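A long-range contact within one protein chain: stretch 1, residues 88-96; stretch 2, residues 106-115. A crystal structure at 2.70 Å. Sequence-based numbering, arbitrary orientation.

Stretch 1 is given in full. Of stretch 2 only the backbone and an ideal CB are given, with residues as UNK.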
ATOM      1  N   ASP A  88     -10.916  -5.086   2.070  1.00 65.39           N
ATOM      2  CA  ASP A  88     -11.523  -3.960   2.779  1.00 69.29           C
ATOM      3  C   ASP A  88     -10.679  -3.543   3.981  1.00 69.76           C
ATOM      4  O   ASP A  88     -11.176  -3.322   5.080  1.00 82.64           O
ATOM      5  CB  ASP A  88     -12.962  -4.297   3.187  1.00 79.11           C
ATOM      6  CG  ASP A  88     -13.624  -3.187   3.978  1.00 99.28           C
ATOM      7  OD1 ASP A  88     -13.659  -2.032   3.486  1.00 97.78           O
ATOM      8  OD2 ASP A  88     -14.083  -3.469   5.109  1.00109.34           O
ATOM      9  N   THR A  89      -9.384  -3.404   3.753  1.00 77.34           N
ATOM     10  CA  THR A  89      -8.461  -3.001   4.803  1.00 66.63           C
ATOM     11  C   THR A  89      -8.099  -1.529   4.685  1.00 59.98           C
ATOM     12  O   THR A  89      -7.790  -1.045   3.594  1.00 75.10           O
ATOM     13  CB  THR A  89      -7.206  -3.853   4.731  1.00 59.93           C
ATOM     14  OG1 THR A  89      -7.576  -5.216   4.946  1.00 59.23           O
ATOM     15  CG2 THR A  89      -6.194  -3.406   5.775  1.00 57.71           C
ATOM     16  N   GLN A  90      -8.112  -0.828   5.820  1.00 58.81           N
ATOM     17  CA  GLN A  90      -7.738   0.582   5.853  1.00 53.58           C
ATOM     18  C   GLN A  90      -6.324   0.826   6.363  1.00 60.88           C
ATOM     19  O   GLN A  90      -5.670   1.770   5.906  1.00 69.25           O
ATOM     20  CB  GLN A  90      -8.684   1.369   6.756  1.00 49.92           C
ATOM     21  CG  GLN A  90     -10.085   1.621   6.217  1.00 63.98           C
ATOM     22  CD  GLN A  90     -10.935   0.380   6.191  1.00 69.81           C
ATOM     23  OE1 GLN A  90     -11.390  -0.092   7.231  1.00 80.59           O
ATOM     24  NE2 GLN A  90     -11.161  -0.159   5.000  1.00 67.34           N
ATOM     25  N   GLY A  91      -5.833  -0.008   7.271  1.00 60.55           N
ATOM     26  CA  GLY A  91      -4.485   0.137   7.788  1.00 62.19           C
ATOM     27  C   GLY A  91      -3.818  -1.224   7.933  1.00 58.06           C
ATOM     28  O   GLY A  91      -4.479  -2.215   8.237  1.00 52.27           O
ATOM     29  N   VAL A  92      -2.500  -1.232   7.730  1.00 54.46           N
ATOM     30  CA  VAL A  92      -1.673  -2.434   7.855  1.00 59.15           C
ATOM     31  C   VAL A  92      -0.493  -2.143   8.772  1.00 65.99           C
ATOM     32  O   VAL A  92       0.231  -1.158   8.572  1.00 61.19           O
ATOM     33  CB  VAL A  92      -1.139  -2.901   6.494  1.00 56.11           C
ATOM     34  CG1 VAL A  92      -0.046  -3.954   6.703  1.00 45.70           C
ATOM     35  CG2 VAL A  92      -2.267  -3.418   5.622  1.00 50.74           C
ATOM     36  N   ILE A  93      -0.278  -3.012   9.754  1.00 64.19           N
ATOM     37  CA  ILE A  93       0.903  -2.970  10.606  1.00 51.15           C
ATOM     38  C   ILE A  93       1.847  -4.042  10.078  1.00 57.49           C
ATOM     39  O   ILE A  93       1.624  -5.244  10.271  1.00 60.37           O
ATOM     40  CB  ILE A  93       0.534  -3.162  12.082  1.00 51.39           C
ATOM     41  CG1 ILE A  93      -0.381  -2.022  12.520  1.00 54.48           C
ATOM     42  CG2 ILE A  93       1.746  -3.092  12.961  1.00 56.50           C
ATOM     43  CD1 ILE A  93      -1.008  -2.207  13.882  1.00 55.86           C
ATOM     44  N   LEU A  94       2.893  -3.606   9.383  1.00 57.28           N
ATOM     45  CA  LEU A  94       3.845  -4.501   8.735  1.00 54.89           C
ATOM     46  C   LEU A  94       5.136  -4.516   9.543  1.00 56.02           C
ATOM     47  O   LEU A  94       5.817  -3.491   9.645  1.00 60.43           O
ATOM     48  CB  LEU A  94       4.105  -4.056   7.294  1.00 51.41           C
ATOM     49  CG  LEU A  94       4.838  -5.074   6.409  1.00 58.97           C
ATOM     50  CD1 LEU A  94       3.972  -6.284   6.184  1.00 63.58           C
ATOM     51  CD2 LEU A  94       5.211  -4.476   5.085  1.00 53.02           C
ATOM     52  N   VAL A  95       5.491  -5.678  10.089  1.00 52.71           N
ATOM     53  CA  VAL A  95       6.493  -5.751  11.145  1.00 55.41           C
ATOM     54  C   VAL A  95       7.609  -6.690  10.723  1.00 57.23           C
ATOM     55  O   VAL A  95       7.357  -7.727  10.102  1.00 63.74           O
ATOM     56  CB  VAL A  95       5.891  -6.215  12.494  1.00 58.68           C
ATOM     57  CG1 VAL A  95       6.903  -5.987  13.635  1.00 52.99           C
ATOM     58  CG2 VAL A  95       4.551  -5.507  12.802  1.00 46.82           C
ATOM     59  N   TYR A  96       8.846  -6.315  11.070  1.00 48.55           N
ATOM     60  CA  TYR A  96       9.988  -7.219  11.035  1.00 51.69           C
ATOM     61  C   TYR A  96      10.862  -6.996  12.262  1.00 61.82           C
ATOM     62  O   TYR A  96      10.642  -6.079  13.065  1.00 51.57           O
ATOM     63  CB  TYR A  96      10.833  -7.050   9.778  1.00 51.96           C
ATOM     64  CG  TYR A  96      11.493  -5.715   9.621  1.00 50.20           C
ATOM     65  CD1 TYR A  96      10.774  -4.600   9.191  1.00 56.06           C
ATOM     66  CD2 TYR A  96      12.857  -5.571   9.847  1.00 53.35           C
ATOM     67  CE1 TYR A  96      11.403  -3.361   9.016  1.00 60.85           C
ATOM     68  CE2 TYR A  96      13.493  -4.352   9.674  1.00 54.31           C
ATOM     69  CZ  TYR A  96      12.771  -3.249   9.262  1.00 62.12           C
ATOM     70  OH  TYR A  96      13.422  -2.036   9.101  1.00 71.27           O
ATOM     71  N   UNK A 106      11.704 -10.794   3.695  1.00 57.25           N
ATOM     72  CA  UNK A 106      10.442 -11.426   3.344  1.00 58.87           C
ATOM     73  C   UNK A 106       9.323 -10.413   3.128  1.00 58.67           C
ATOM     74  O   UNK A 106       8.229 -10.800   2.702  1.00 63.28           O
ATOM     75  CB  UNK A 106      10.037 -12.418   4.436  1.00 58.87           C
ATOM     76  N   UNK A 107       9.571  -9.120   3.343  1.00 58.50           N
ATOM     77  CA  UNK A 107       8.464  -8.171   3.309  1.00 62.54           C
ATOM     78  C   UNK A 107       7.925  -7.969   1.904  1.00 64.85           C
ATOM     79  O   UNK A 107       6.738  -7.676   1.749  1.00 65.54           O
ATOM     80  CB  UNK A 107       8.906  -6.826   3.890  1.00 62.54           C
ATOM     81  N   UNK A 108       8.770  -8.112   0.875  1.00 77.29           N
ATOM     82  CA  UNK A 108       8.271  -8.053  -0.497  1.00 73.06           C
ATOM     83  C   UNK A 108       7.270  -9.171  -0.750  1.00 70.17           C
ATOM     84  O   UNK A 108       6.235  -8.953  -1.397  1.00 64.24           O
ATOM     85  CB  UNK A 108       9.427  -8.141  -1.495  1.00 73.06           C
ATOM     86  N   UNK A 109       7.544 -10.365  -0.209  1.00 65.55           N
ATOM     87  CA  UNK A 109       6.606 -11.473  -0.341  1.00 51.03           C
ATOM     88  C   UNK A 109       5.278 -11.208   0.356  1.00 66.70           C
ATOM     89  O   UNK A 109       4.216 -11.596  -0.142  1.00 63.55           O
ATOM     90  CB  UNK A 109       7.232 -12.752   0.219  1.00 51.03           C
ATOM     91  N   UNK A 110       5.316 -10.538   1.517  1.00 72.98           N
ATOM     92  CA  UNK A 110       4.071 -10.186   2.198  1.00 64.49           C
ATOM     93  C   UNK A 110       3.237  -9.245   1.346  1.00 60.07           C
ATOM     94  O   UNK A 110       2.020  -9.425   1.223  1.00 69.03           O
ATOM     95  CB  UNK A 110       4.363  -9.546   3.557  1.00 64.49           C
ATOM     96  N   UNK A 111       3.866  -8.235   0.746  1.00 62.39           N
ATOM     97  CA  UNK A 111       3.124  -7.343  -0.138  1.00 69.88           C
ATOM     98  C   UNK A 111       2.535  -8.114  -1.312  1.00 82.92           C
ATOM     99  O   UNK A 111       1.377  -7.901  -1.691  1.00 77.93           O
ATOM    100  CB  UNK A 111       4.027  -6.217  -0.644  1.00 69.88           C
ATOM    101  N   UNK A 112       3.311  -9.042  -1.876  1.00 82.62           N
ATOM    102  CA  UNK A 112       2.816  -9.841  -2.988  1.00 77.56           C
ATOM    103  C   UNK A 112       1.608 -10.668  -2.573  1.00 78.81           C
ATOM    104  O   UNK A 112       0.624 -10.774  -3.317  1.00 80.35           O
ATOM    105  CB  UNK A 112       3.922 -10.754  -3.522  1.00 77.56           C
ATOM    106  N   UNK A 113       1.664 -11.260  -1.384  1.00 75.51           N
ATOM    107  CA  UNK A 113       0.574 -12.116  -0.945  1.00 69.25           C
ATOM    108  C   UNK A 113      -0.695 -11.310  -0.724  1.00 62.49           C
ATOM    109  O   UNK A 113      -1.779 -11.713  -1.156  1.00 71.76           O
ATOM    110  CB  UNK A 113       0.959 -12.858   0.337  1.00 69.25           C
ATOM    111  N   UNK A 114      -0.571 -10.145  -0.102  1.00 60.59           N
ATOM    112  CA  UNK A 114      -1.719  -9.260   0.024  1.00 60.35           C
ATOM    113  C   UNK A 114      -2.213  -8.810  -1.341  1.00 69.44           C
ATOM    114  O   UNK A 114      -3.414  -8.877  -1.625  1.00 68.82           O
ATOM    115  CB  UNK A 114      -1.365  -8.045   0.884  1.00 60.35           C
ATOM    116  N   UNK A 115      -1.292  -8.380  -2.216  1.00 75.50           N
ATOM    117  CA  UNK A 115      -1.703  -7.836  -3.508  1.00 70.21           C
ATOM    118  C   UNK A 115      -2.489  -8.839  -4.341  1.00 82.43           C
ATOM    119  O   UNK A 115      -3.398  -8.433  -5.076  1.00 93.41           O
ATOM    120  CB  UNK A 115      -0.475  -7.370  -4.292  1.00 70.21           C
TER

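Strand 91-96 and helix 107-115 run nearly antiparallel, at 152°, with axes 10.2 Å apart at closest approach. Val92, Leu94 and Tyr96 point toward the helix, so stretch 1 offers a mainly apolar surface.

The ideal CB of position 106 has nothing of stretch 1 within 5.5 Å, so many side chains would do. The residue is Ser106. Its OG is satisfied elsewhere in the structure.

Position 107 points toward the strand. Its ideal CB lies 4.5 Å from Leu94 CD2, with the Tyr96 ring close by. A branched or long apolar side chain, such as leucine, isoleucine or methionine, would suit. The residue is Leu107, with chi1 m and chi2 t. Its CD2 lies 3.8 Å from Leu94 CG, and its CD1 lies 3.7 Å from Tyr96 CD1, approaching the ring obliquely. CD2 also comes within 4.0 Å of Val95 O, although the Val95 side chain points away.

Position 108 points away from stretch 1, which sets no demand here. A polar residue is as acceptable as any; it is Asp108.

Position 109 is out of reach. A CB would have room, so glycine is not required by this contact. The residue is Gly109.

Position 110 points toward Leu94, with its ideal CB 4.2 Å from Leu94 CD1. Apolar or aromatic side chains would fit, provided that the larger ones can turn aside. The residue is Trp110, chi1 m. Its CB packs on Leu94 CD1 at 4.2 Å.

Position 111 points sideways, and its CB has no neighbour in stretch 1 within 5.5 Å. A small residue would not reach Leu94 from here; a longer apolar one could bend back. The residue is Leu111. Its end comes nearer, and CD2 lies 4.4 Å from Leu94 CD2.

Positions 112 and 113 are out of reach, and stretch 1 does not select between polar and small residues. They are Ala112 and Glu113.

Position 114 points toward stretch 1, but its ideal CB touches nothing there. Val92 and Thr89 lie farther off, so a long, flexible apolar side chain suits best. The residue is Met114, extended with all three chi angles t. Its CE lies 3.7 Å from Val92 CG2 and 4.2 Å from Thr89 CB.

Position 115 is out of reach, and a long polar residue is tolerated. It is Lys115.

No hydrogen bond joins the stretches; the contact rests on apolar packing.

Stretch 2 (106-115) SLDGWLAEMK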
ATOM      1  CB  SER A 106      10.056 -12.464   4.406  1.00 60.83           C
ATOM      2  OG  SER A 106       9.122 -11.938   5.326  1.00 70.46           O
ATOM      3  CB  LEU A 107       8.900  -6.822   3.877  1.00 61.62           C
ATOM      4  CG  LEU A 107       9.168  -6.750   5.376  1.00 63.42           C
ATOM      5  CD1 LEU A 107       9.559  -5.341   5.737  1.00 55.95           C
ATOM      6  CD2 LEU A 107       7.939  -7.176   6.163  1.00 66.82           C
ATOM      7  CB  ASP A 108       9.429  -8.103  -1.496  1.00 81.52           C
ATOM      8  CG  ASP A 108      10.156  -6.754  -1.644  1.00 85.58           C
ATOM      9  OD1 ASP A 108       9.485  -5.740  -1.935  1.00 84.76           O
ATOM     10  OD2 ASP A 108      11.402  -6.710  -1.485  1.00 85.80           O
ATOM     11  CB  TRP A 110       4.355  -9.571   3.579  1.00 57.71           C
ATOM     12  CG  TRP A 110       4.628 -10.627   4.611  1.00 56.19           C
ATOM     13  CD1 TRP A 110       5.857 -11.068   5.032  1.00 52.60           C
ATOM     14  CD2 TRP A 110       3.661 -11.421   5.309  1.00 59.87           C
ATOM     15  NE1 TRP A 110       5.710 -12.074   5.964  1.00 56.51           N
ATOM     16  CE2 TRP A 110       4.373 -12.310   6.148  1.00 62.67           C
ATOM     17  CE3 TRP A 110       2.263 -11.464   5.311  1.00 66.06           C
ATOM     18  CZ2 TRP A 110       3.733 -13.227   6.978  1.00 64.60           C
ATOM     19  CZ3 TRP A 110       1.627 -12.366   6.147  1.00 65.40           C
ATOM     20  CH2 TRP A 110       2.360 -13.230   6.973  1.00 66.75           C
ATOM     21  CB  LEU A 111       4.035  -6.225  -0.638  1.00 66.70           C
ATOM     22  CG  LEU A 111       4.461  -5.203   0.410  1.00 64.34           C
ATOM     23  CD1 LEU A 111       5.186  -4.043  -0.222  1.00 59.60           C
ATOM     24  CD2 LEU A 111       3.249  -4.708   1.159  1.00 69.20           C
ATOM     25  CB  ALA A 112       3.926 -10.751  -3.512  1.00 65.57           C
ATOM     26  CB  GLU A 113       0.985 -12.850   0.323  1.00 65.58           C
ATOM     27  CG  GLU A 113      -0.152 -13.489   1.025  1.00 67.11           C
ATOM     28  CD  GLU A 113       0.319 -14.357   2.136  1.00 70.96           C
ATOM     29  OE1 GLU A 113      -0.410 -14.458   3.143  1.00 78.12           O
ATOM     30  OE2 GLU A 113       1.429 -14.918   2.002  1.00 67.35           O
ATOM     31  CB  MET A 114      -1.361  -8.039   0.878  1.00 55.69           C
ATOM     32  CG  MET A 114      -2.561  -7.150   1.210  1.00 54.18           C
ATOM     33  SD  MET A 114      -2.166  -5.613   2.058  1.00 49.26           S
ATOM     34  CE  MET A 114      -3.771  -5.237   2.727  1.00 45.20           C
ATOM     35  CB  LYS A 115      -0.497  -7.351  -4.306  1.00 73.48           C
ATOM     36  CG  LYS A 115      -0.288  -5.854  -4.291  1.00 87.29           C
ATOM     37  CD  LYS A 115       1.049  -5.468  -4.937  1.00 92.91           C
ATOM     38  CE  LYS A 115       1.463  -4.037  -4.594  1.00 91.08           C
ATOM     39  NZ  LYS A 115       2.922  -3.793  -4.821  1.00 94.10           N
TER
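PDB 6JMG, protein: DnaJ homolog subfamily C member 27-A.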